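Local coordinates for dual specificity protein phosphatase 14 (Homo sapiens, PDB 2WGP) that dephosphorylates ERK, JNK and p38 MAP kinases on tyrosine, serine and threonine through a phosphocysteine intermediate, and damps T-cell receptor signalling by inactivating the adapter TAB1, at residues D94-V99 / I122-K127; E135-V140 / G152-L157. All coordinates share one frame; numbering follows the deposited sequence.

Contact 1 of 2, residues D94-V99 / I122-K127; sequences DKIHSV and IAYLMK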
ATOM      1  N   ASP A  94     -10.010 -32.066   6.995  1.00 25.48           N
ATOM      2  CA  ASP A  94     -10.884 -32.937   7.798  1.00 25.88           C
ATOM      3  C   ASP A  94     -11.950 -33.667   6.959  1.00 25.61           C
ATOM      4  O   ASP A  94     -12.226 -34.838   7.200  1.00 26.03           O
ATOM      5  CB  ASP A  94     -11.549 -32.137   8.920  1.00 25.52           C
ATOM      6  CG  ASP A  94     -10.566 -31.685   9.982  1.00 27.08           C
ATOM      7  OD1 ASP A  94      -9.377 -32.077   9.923  1.00 28.87           O
ATOM      8  OD2 ASP A  94     -10.997 -30.943  10.893  1.00 26.93           O
ATOM      9  N   LYS A  95     -12.523 -32.982   5.979  1.00 25.78           N
ATOM     10  CA  LYS A  95     -13.521 -33.593   5.086  1.00 26.68           C
ATOM     11  C   LYS A  95     -12.921 -34.710   4.212  1.00 25.78           C
ATOM     12  O   LYS A  95     -13.472 -35.818   4.137  1.00 23.78           O
ATOM     13  CB  LYS A  95     -14.208 -32.531   4.221  1.00 26.42           C
ATOM     14  CG  LYS A  95     -15.294 -33.094   3.290  1.00 28.34           C
ATOM     15  CD  LYS A  95     -16.375 -33.831   4.051  1.00 28.93           C
ATOM     16  CE  LYS A  95     -17.555 -34.219   3.175  1.00 29.27           C
ATOM     17  NZ  LYS A  95     -18.623 -34.922   4.019  1.00 28.92           N
ATOM     18  N   ILE A  96     -11.758 -34.428   3.619  1.00 25.93           N
ATOM     19  CA  ILE A  96     -11.029 -35.426   2.834  1.00 25.62           C
ATOM     20  C   ILE A  96     -10.766 -36.648   3.710  1.00 25.20           C
ATOM     21  O   ILE A  96     -10.967 -37.768   3.259  1.00 25.09           O
ATOM     22  CB  ILE A  96      -9.688 -34.895   2.219  1.00 25.11           C
ATOM     23  CG1 ILE A  96      -9.964 -33.748   1.230  1.00 26.02           C
ATOM     24  CG2 ILE A  96      -8.945 -36.035   1.489  1.00 25.63           C
ATOM     25  CD1 ILE A  96      -8.730 -32.789   0.925  1.00 25.95           C
ATOM     26  N   HIS A  97     -10.337 -36.416   4.948  1.00 24.88           N
ATOM     27  CA  HIS A  97     -10.045 -37.500   5.894  1.00 25.58           C
ATOM     28  C   HIS A  97     -11.315 -38.280   6.260  1.00 25.31           C
ATOM     29  O   HIS A  97     -11.308 -39.509   6.283  1.00 24.95           O
ATOM     30  CB  HIS A  97      -9.365 -36.923   7.150  1.00 25.46           C
ATOM     31  CG  HIS A  97      -9.023 -37.946   8.193  1.00 25.79           C
ATOM     32  ND1 HIS A  97      -8.037 -38.888   8.007  1.00 26.30           N
ATOM     33  CD2 HIS A  97      -9.528 -38.169   9.428  1.00 28.35           C
ATOM     34  CE1 HIS A  97      -7.946 -39.648   9.083  1.00 27.97           C
ATOM     35  NE2 HIS A  97      -8.839 -39.232   9.963  1.00 27.77           N
ATOM     36  N   SER A  98     -12.391 -37.551   6.566  1.00 25.48           N
ATOM     37  CA  SER A  98     -13.706 -38.151   6.905  1.00 25.73           C
ATOM     38  C   SER A  98     -14.200 -39.066   5.778  1.00 25.37           C
ATOM     39  O   SER A  98     -14.648 -40.182   6.024  1.00 24.30           O
ATOM     40  CB  SER A  98     -14.748 -37.052   7.134  1.00 26.12           C
ATOM     41  OG  SER A  98     -16.017 -37.651   7.320  1.00 30.02           O
ATOM     42  N   VAL A  99     -14.145 -38.564   4.544  1.00 24.85           N
ATOM     43  CA  VAL A  99     -14.570 -39.324   3.356  1.00 25.57           C
ATOM     44  C   VAL A  99     -13.731 -40.586   3.162  1.00 25.82           C
ATOM     45  O   VAL A  99     -14.257 -41.684   2.935  1.00 26.18           O
ATOM     46  CB  VAL A  99     -14.503 -38.429   2.081  1.00 25.42           C
ATOM     47  CG1 VAL A  99     -14.639 -39.269   0.809  1.00 26.36           C
ATOM     48  CG2 VAL A  99     -15.599 -37.393   2.155  1.00 25.50           C
ATOM     49  N   ILE A 122      -2.187 -29.674  -0.618  1.00 22.95           N
ATOM     50  CA  ILE A 122      -0.921 -29.564   0.116  1.00 23.16           C
ATOM     51  C   ILE A 122      -1.175 -29.465   1.629  1.00 23.02           C
ATOM     52  O   ILE A 122      -0.482 -30.114   2.438  1.00 22.53           O
ATOM     53  CB  ILE A 122      -0.052 -28.360  -0.383  1.00 23.22           C
ATOM     54  CG1 ILE A 122       0.498 -28.640  -1.788  1.00 23.22           C
ATOM     55  CG2 ILE A 122       1.102 -28.093   0.568  1.00 22.56           C
ATOM     56  CD1 ILE A 122       1.016 -27.366  -2.557  1.00 24.12           C
ATOM     57  N   ALA A 123      -2.193 -28.687   2.007  1.00 23.11           N
ATOM     58  CA  ALA A 123      -2.523 -28.524   3.422  1.00 22.70           C
ATOM     59  C   ALA A 123      -2.970 -29.877   4.020  1.00 22.58           C
ATOM     60  O   ALA A 123      -2.545 -30.245   5.122  1.00 22.06           O
ATOM     61  CB  ALA A 123      -3.604 -27.446   3.603  1.00 22.61           C
ATOM     62  N   TYR A 124      -3.800 -30.612   3.282  1.00 22.85           N
ATOM     63  CA  TYR A 124      -4.260 -31.953   3.683  1.00 23.65           C
ATOM     64  C   TYR A 124      -3.100 -32.944   3.894  1.00 23.59           C
ATOM     65  O   TYR A 124      -3.044 -33.645   4.911  1.00 23.59           O
ATOM     66  CB  TYR A 124      -5.257 -32.527   2.647  1.00 24.63           C
ATOM     67  CG  TYR A 124      -5.506 -33.999   2.827  1.00 24.24           C
ATOM     68  CD1 TYR A 124      -6.360 -34.466   3.842  1.00 23.98           C
ATOM     69  CD2 TYR A 124      -4.845 -34.941   2.026  1.00 25.68           C
ATOM     70  CE1 TYR A 124      -6.572 -35.813   4.035  1.00 24.69           C
ATOM     71  CE2 TYR A 124      -5.028 -36.307   2.230  1.00 25.31           C
ATOM     72  CZ  TYR A 124      -5.895 -36.738   3.225  1.00 25.48           C
ATOM     73  OH  TYR A 124      -6.103 -38.077   3.404  1.00 25.93           O
ATOM     74  N   LEU A 125      -2.183 -32.990   2.941  1.00 23.10           N
ATOM     75  CA  LEU A 125      -0.997 -33.852   3.037  1.00 23.30           C
ATOM     76  C   LEU A 125      -0.146 -33.560   4.284  1.00 23.55           C
ATOM     77  O   LEU A 125       0.309 -34.485   4.950  1.00 23.62           O
ATOM     78  CB  LEU A 125      -0.138 -33.730   1.778  1.00 23.28           C
ATOM     79  CG  LEU A 125      -0.676 -34.325   0.466  1.00 22.97           C
ATOM     80  CD1 LEU A 125       0.340 -34.048  -0.671  1.00 23.96           C
ATOM     81  CD2 LEU A 125      -0.969 -35.833   0.588  1.00 24.27           C
ATOM     82  N   MET A 126       0.044 -32.288   4.615  1.00 23.93           N
ATOM     83  CA  MET A 126       0.752 -31.927   5.827  1.00 24.07           C
ATOM     84  C   MET A 126       0.023 -32.394   7.086  1.00 24.63           C
ATOM     85  O   MET A 126       0.649 -32.978   7.990  1.00 24.17           O
ATOM     86  CB  MET A 126       0.983 -30.425   5.918  1.00 24.71           C
ATOM     87  CG  MET A 126       2.040 -29.883   4.939  1.00 24.02           C
ATOM     88  SD  MET A 126       2.575 -28.241   5.360  1.00 25.41           S
ATOM     89  CE  MET A 126       1.132 -27.261   4.864  1.00 22.81           C
ATOM     90  N   LYS A 127      -1.287 -32.153   7.139  1.00 24.08           N
ATOM     91  CA  LYS A 127      -2.062 -32.461   8.330  1.00 25.03           C
ATOM     92  C   LYS A 127      -2.258 -33.954   8.549  1.00 25.62           C
ATOM     93  O   LYS A 127      -2.139 -34.426   9.679  1.00 24.87           O
ATOM     94  CB  LYS A 127      -3.420 -31.765   8.318  1.00 25.14           C
ATOM     95  CG  LYS A 127      -4.183 -31.926   9.665  1.00 25.90           C
ATOM     96  CD  LYS A 127      -5.517 -31.220   9.675  1.00 27.51           C
ATOM     97  CE  LYS A 127      -6.192 -31.408  11.042  1.00 27.62           C
ATOM     98  NZ  LYS A 127      -7.313 -30.468  11.218  1.00 28.07           N
TER
HETATM   99  O   HOH W   1      -9.767 -29.242  13.011  1.00 48.07           O

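Contact 2 of 2, residues E135-V140 / G152-L157; sequences EAYNWV and GFWRQL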
ATOM      1  N   GLU A 135       7.949 -31.307   1.095  1.00 23.95           N
ATOM      2  CA  GLU A 135       7.596 -32.656   0.638  1.00 25.08           C
ATOM      3  C   GLU A 135       6.184 -32.709   0.046  1.00 23.99           C
ATOM      4  O   GLU A 135       5.965 -33.383  -0.947  1.00 22.74           O
ATOM      5  CB  GLU A 135       7.667 -33.691   1.771  1.00 25.77           C
ATOM      6  CG  GLU A 135       9.004 -33.975   2.391  1.00 29.65           C
ATOM      7  CD  GLU A 135       8.898 -34.986   3.598  1.00 33.04           C
ATOM      8  OE1 GLU A 135       8.474 -34.612   4.752  1.00 33.06           O
ATOM      9  OE2 GLU A 135       9.250 -36.173   3.377  1.00 37.48           O
ATOM     10  N   ALA A 136       5.246 -32.002   0.684  1.00 23.23           N
ATOM     11  CA  ALA A 136       3.842 -31.968   0.272  1.00 23.33           C
ATOM     12  C   ALA A 136       3.707 -31.313  -1.119  1.00 22.90           C
ATOM     13  O   ALA A 136       3.018 -31.818  -1.985  1.00 23.55           O
ATOM     14  CB  ALA A 136       2.979 -31.223   1.340  1.00 21.85           C
ATOM     15  N   TYR A 137       4.405 -30.196  -1.313  1.00 23.95           N
ATOM     16  CA  TYR A 137       4.544 -29.565  -2.633  1.00 24.29           C
ATOM     17  C   TYR A 137       5.116 -30.523  -3.670  1.00 24.23           C
ATOM     18  O   TYR A 137       4.513 -30.718  -4.732  1.00 24.98           O
ATOM     19  CB  TYR A 137       5.374 -28.273  -2.501  1.00 24.85           C
ATOM     20  CG  TYR A 137       5.671 -27.582  -3.808  1.00 24.59           C
ATOM     21  CD1 TYR A 137       4.661 -26.962  -4.550  1.00 24.30           C
ATOM     22  CD2 TYR A 137       6.966 -27.560  -4.298  1.00 24.01           C
ATOM     23  CE1 TYR A 137       4.966 -26.327  -5.778  1.00 25.07           C
ATOM     24  CE2 TYR A 137       7.278 -26.928  -5.486  1.00 27.60           C
ATOM     25  CZ  TYR A 137       6.293 -26.316  -6.215  1.00 25.32           C
ATOM     26  OH  TYR A 137       6.644 -25.707  -7.398  1.00 25.94           O
ATOM     27  N   ASN A 138       6.262 -31.126  -3.368  1.00 24.22           N
ATOM     28  CA  ASN A 138       6.915 -32.055  -4.300  1.00 25.04           C
ATOM     29  C   ASN A 138       6.011 -33.239  -4.638  1.00 24.67           C
ATOM     30  O   ASN A 138       5.971 -33.664  -5.788  1.00 25.23           O
ATOM     31  CB  ASN A 138       8.232 -32.574  -3.731  1.00 25.18           C
ATOM     32  CG  ASN A 138       9.291 -31.501  -3.591  1.00 25.90           C
ATOM     33  OD1 ASN A 138       9.278 -30.482  -4.279  1.00 26.41           O
ATOM     34  ND2 ASN A 138      10.221 -31.738  -2.692  1.00 29.19           N
ATOM     35  N   TRP A 139       5.270 -33.732  -3.647  1.00 23.54           N
ATOM     36  CA  TRP A 139       4.287 -34.820  -3.822  1.00 23.74           C
ATOM     37  C   TRP A 139       3.242 -34.446  -4.907  1.00 24.25           C
ATOM     38  O   TRP A 139       3.074 -35.145  -5.917  1.00 24.25           O
ATOM     39  CB  TRP A 139       3.610 -35.066  -2.465  1.00 23.47           C
ATOM     40  CG  TRP A 139       2.656 -36.212  -2.337  1.00 23.23           C
ATOM     41  CD1 TRP A 139       1.791 -36.686  -3.271  1.00 22.56           C
ATOM     42  CD2 TRP A 139       2.402 -36.960  -1.149  1.00 25.13           C
ATOM     43  NE1 TRP A 139       1.064 -37.714  -2.769  1.00 23.55           N
ATOM     44  CE2 TRP A 139       1.426 -37.919  -1.466  1.00 24.35           C
ATOM     45  CE3 TRP A 139       2.952 -36.953   0.140  1.00 28.09           C
ATOM     46  CZ2 TRP A 139       0.962 -38.852  -0.538  1.00 26.40           C
ATOM     47  CZ3 TRP A 139       2.495 -37.879   1.061  1.00 29.41           C
ATOM     48  CH2 TRP A 139       1.502 -38.812   0.716  1.00 28.10           C
ATOM     49  N   VAL A 140       2.564 -33.331  -4.706  1.00 24.06           N
ATOM     50  CA  VAL A 140       1.538 -32.889  -5.655  1.00 24.11           C
ATOM     51  C   VAL A 140       2.147 -32.523  -7.014  1.00 24.53           C
ATOM     52  O   VAL A 140       1.616 -32.884  -8.055  1.00 24.73           O
ATOM     53  CB  VAL A 140       0.734 -31.700  -5.122  1.00 24.09           C
ATOM     54  CG1 VAL A 140      -0.373 -31.318  -6.136  1.00 23.91           C
ATOM     55  CG2 VAL A 140       0.110 -32.021  -3.753  1.00 23.72           C
ATOM     56  N   GLY A 152       0.354 -15.456  -2.098  1.00 22.20           N
ATOM     57  CA  GLY A 152      -0.407 -15.311  -0.849  1.00 22.27           C
ATOM     58  C   GLY A 152      -0.782 -16.653  -0.242  1.00 22.39           C
ATOM     59  O   GLY A 152      -0.667 -16.879   0.989  1.00 22.74           O
ATOM     60  N   PHE A 153      -1.188 -17.576  -1.110  1.00 22.72           N
ATOM     61  CA  PHE A 153      -1.453 -18.939  -0.696  1.00 21.78           C
ATOM     62  C   PHE A 153      -0.196 -19.573  -0.077  1.00 21.80           C
ATOM     63  O   PHE A 153      -0.297 -20.284   0.919  1.00 20.75           O
ATOM     64  CB  PHE A 153      -1.987 -19.788  -1.869  1.00 22.22           C
ATOM     65  CG  PHE A 153      -3.384 -19.400  -2.362  1.00 21.89           C
ATOM     66  CD1 PHE A 153      -3.942 -20.075  -3.444  1.00 23.62           C
ATOM     67  CD2 PHE A 153      -4.144 -18.418  -1.744  1.00 22.96           C
ATOM     68  CE1 PHE A 153      -5.213 -19.779  -3.907  1.00 21.74           C
ATOM     69  CE2 PHE A 153      -5.436 -18.102  -2.209  1.00 23.05           C
ATOM     70  CZ  PHE A 153      -5.966 -18.783  -3.294  1.00 20.53           C
ATOM     71  N   TRP A 154       0.967 -19.359  -0.691  1.00 21.43           N
ATOM     72  CA  TRP A 154       2.245 -19.764  -0.111  1.00 21.91           C
ATOM     73  C   TRP A 154       2.490 -19.204   1.299  1.00 22.00           C
ATOM     74  O   TRP A 154       2.857 -19.967   2.180  1.00 22.63           O
ATOM     75  CB  TRP A 154       3.419 -19.448  -1.051  1.00 21.50           C
ATOM     76  CG  TRP A 154       3.650 -20.556  -2.017  1.00 21.76           C
ATOM     77  CD1 TRP A 154       3.353 -20.559  -3.335  1.00 22.31           C
ATOM     78  CD2 TRP A 154       4.211 -21.840  -1.724  1.00 19.50           C
ATOM     79  NE1 TRP A 154       3.699 -21.759  -3.899  1.00 24.06           N
ATOM     80  CE2 TRP A 154       4.221 -22.571  -2.929  1.00 23.12           C
ATOM     81  CE3 TRP A 154       4.703 -22.448  -0.556  1.00 21.51           C
ATOM     82  CZ2 TRP A 154       4.713 -23.881  -3.012  1.00 23.61           C
ATOM     83  CZ3 TRP A 154       5.210 -23.747  -0.648  1.00 21.51           C
ATOM     84  CH2 TRP A 154       5.208 -24.444  -1.866  1.00 22.24           C
ATOM     85  N   ARG A 155       2.310 -17.902   1.501  1.00 22.78           N
ATOM     86  CA  ARG A 155       2.397 -17.295   2.853  1.00 23.43           C
ATOM     87  C   ARG A 155       1.499 -18.049   3.844  1.00 23.44           C
ATOM     88  O   ARG A 155       1.911 -18.381   4.947  1.00 21.91           O
ATOM     89  CB  ARG A 155       2.023 -15.810   2.853  1.00 23.78           C
ATOM     90  CG  ARG A 155       2.998 -14.922   2.126  1.00 29.14           C
ATOM     91  CD  ARG A 155       2.742 -13.433   2.406  1.00 34.06           C
ATOM     92  NE  ARG A 155       1.485 -12.921   1.843  1.00 38.64           N
ATOM     93  CZ  ARG A 155       1.304 -12.448   0.601  1.00 42.12           C
ATOM     94  NH1 ARG A 155       2.298 -12.422  -0.288  1.00 44.67           N
ATOM     95  NH2 ARG A 155       0.102 -12.006   0.249  1.00 42.58           N
ATOM     96  N   GLN A 156       0.299 -18.383   3.400  1.00 22.86           N
ATOM     97  CA  GLN A 156      -0.672 -19.029   4.271  1.00 23.40           C
ATOM     98  C   GLN A 156      -0.283 -20.472   4.561  1.00 23.15           C
ATOM     99  O   GLN A 156      -0.395 -20.929   5.703  1.00 24.67           O
ATOM    100  CB  GLN A 156      -2.080 -18.912   3.672  1.00 22.59           C
ATOM    101  CG  GLN A 156      -2.590 -17.470   3.586  1.00 23.86           C
ATOM    102  CD  GLN A 156      -3.975 -17.347   2.982  1.00 24.13           C
ATOM    103  OE1 GLN A 156      -4.921 -17.996   3.447  1.00 23.81           O
ATOM    104  NE2 GLN A 156      -4.123 -16.474   1.965  1.00 26.70           N
ATOM    105  N   LEU A 157       0.191 -21.196   3.537  1.00 23.84           N
ATOM    106  CA  LEU A 157       0.710 -22.563   3.733  1.00 23.41           C
ATOM    107  C   LEU A 157       1.893 -22.619   4.700  1.00 22.63           C
ATOM    108  O   LEU A 157       2.005 -23.557   5.497  1.00 21.77           O
ATOM    109  CB  LEU A 157       1.152 -23.170   2.391  1.00 23.51           C
ATOM    110  CG  LEU A 157       0.029 -23.658   1.481  1.00 23.27           C
ATOM    111  CD1 LEU A 157       0.568 -23.953   0.112  1.00 21.74           C
ATOM    112  CD2 LEU A 157      -0.718 -24.854   2.087  1.00 22.81           C
TER

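Contact 1 of 2, residues D94-V99 / I122-K127
D94 reaches K127 from one helix of the dual specificity phosphatase catalytic domain to another: helix 89-101 precedes strand 106-109, and helix 116-129 follows it; the axes of segments 94-99 and 122-127 pass 10.2 Å apart and cross at -66°. The carboxylate of D94 sits on a bond that starts away from helix 116-129, yet the group swings back far enough for OD1 to form a salt bridge with K127 NZ at 2.9 Å, NZ being the donor of the hydrogen bond. The ammonium arrives on the syn side of OD1, 22° out of the carboxylate plane. K127 spans the gap with a fully extended chain, its CG anti to the backbone N. D90, one turn earlier on helix 89-101, forms a second salt bridge with NZ, so two carboxylates of one helix grip a single lysine; this pairing would be expected to favour the charged lysine. A water donates to D94 OD2 at 3.0 Å and accepts a weak bond from K127 NZ.

Beside this salt bridge, I96 and Y124 form the apolar join. I96 points at helix 116-129 and lays its CG2 branch over one face of the Y124 ring in a close CH-pi contact: CG2 stands 3.6 Å from the ring centroid, 19° off the normal, and lies nearest to CE1 and CZ. I96 CD1 lies 3.9 Å from Y124 CB and CG, and the side chain also packs on T106 and V108 of strand 106-109. H97 follows with a lighter touch: its imidazole turns off to stack on F128, while its backbone N lies 3.9 Å from Y124 CE1.

Contact 2 of 2, residues E135-V140 / G152-L157
W154 carries the second segment's side of this contact, meeting Y137 of helix 133-143 with the far corner of its indole. The W154 side chain leaves its helix obliquely to the partner, but the length of the indole carries the six-membered ring across the gap. Its CZ2 touches Y137 CD1 at 3.4 Å, and its CH2 comes within 3.7 Å of Y137 CG. The pair is a T-shaped (edge-to-face) stack: the tryptophan supplies the edge and the tyrosine the face, with centroids 5.1 Å apart and planes inclined at 69°. CZ2 and CH2 are the leading atoms, so the hydrogens on this rim are directed at the tyrosine pi cloud.

Y137 offers that face because its CG stands anti to the backbone N (chi1 176°), directing the ring out from helix 133-143 toward helix 151-165. Both helices belong to the helical layer of the protein tyrosine phosphatase fold, downstream of the strand and loop that lead to the catalytic C110, and the aromatic pair bridges them within the buried interior. Helix 182-188 lies against the same pair: V183 packs on both side chains, and Y184 touches Y137 and sets its ring steeply against W154. The polar ends are engaged there too, W154 NE1 bonding to Y184 OH and Y137 OH to E187 OE1, which should restrain rotation of both rings.

Further along, Q156, one residue before L157, takes no part in the pair; its OE1 bonds to G86 N and its NE2 to A83 O. L157 then points toward helix 133-143 and packs on L133, one turn before Y137; W154 rests on that same leucine.

Contact 1 (94-99 with 122-127) closes before contact 2 (135-140 with 152-157) opens, and their centres lie 14 Å apart within the same catalytic domain. Four helices take part, and helices 116-129 and 133-143, consecutive in the chain, join the two contacts directly. There L125 CD1 packs against W139 CG at 3.6 Å and I122 CG2 against A136 CB at 3.7 Å. Helix 151-165 also rests on helix 116-129 through Y160, E161 and L164. Contact 1 thus joins helix 89-101 to helix 116-129, next to strand 106-109, whereas contact 2 joins helices 133-143 and 151-165 beside the C-terminal helix 182-188. Both lie away from C110.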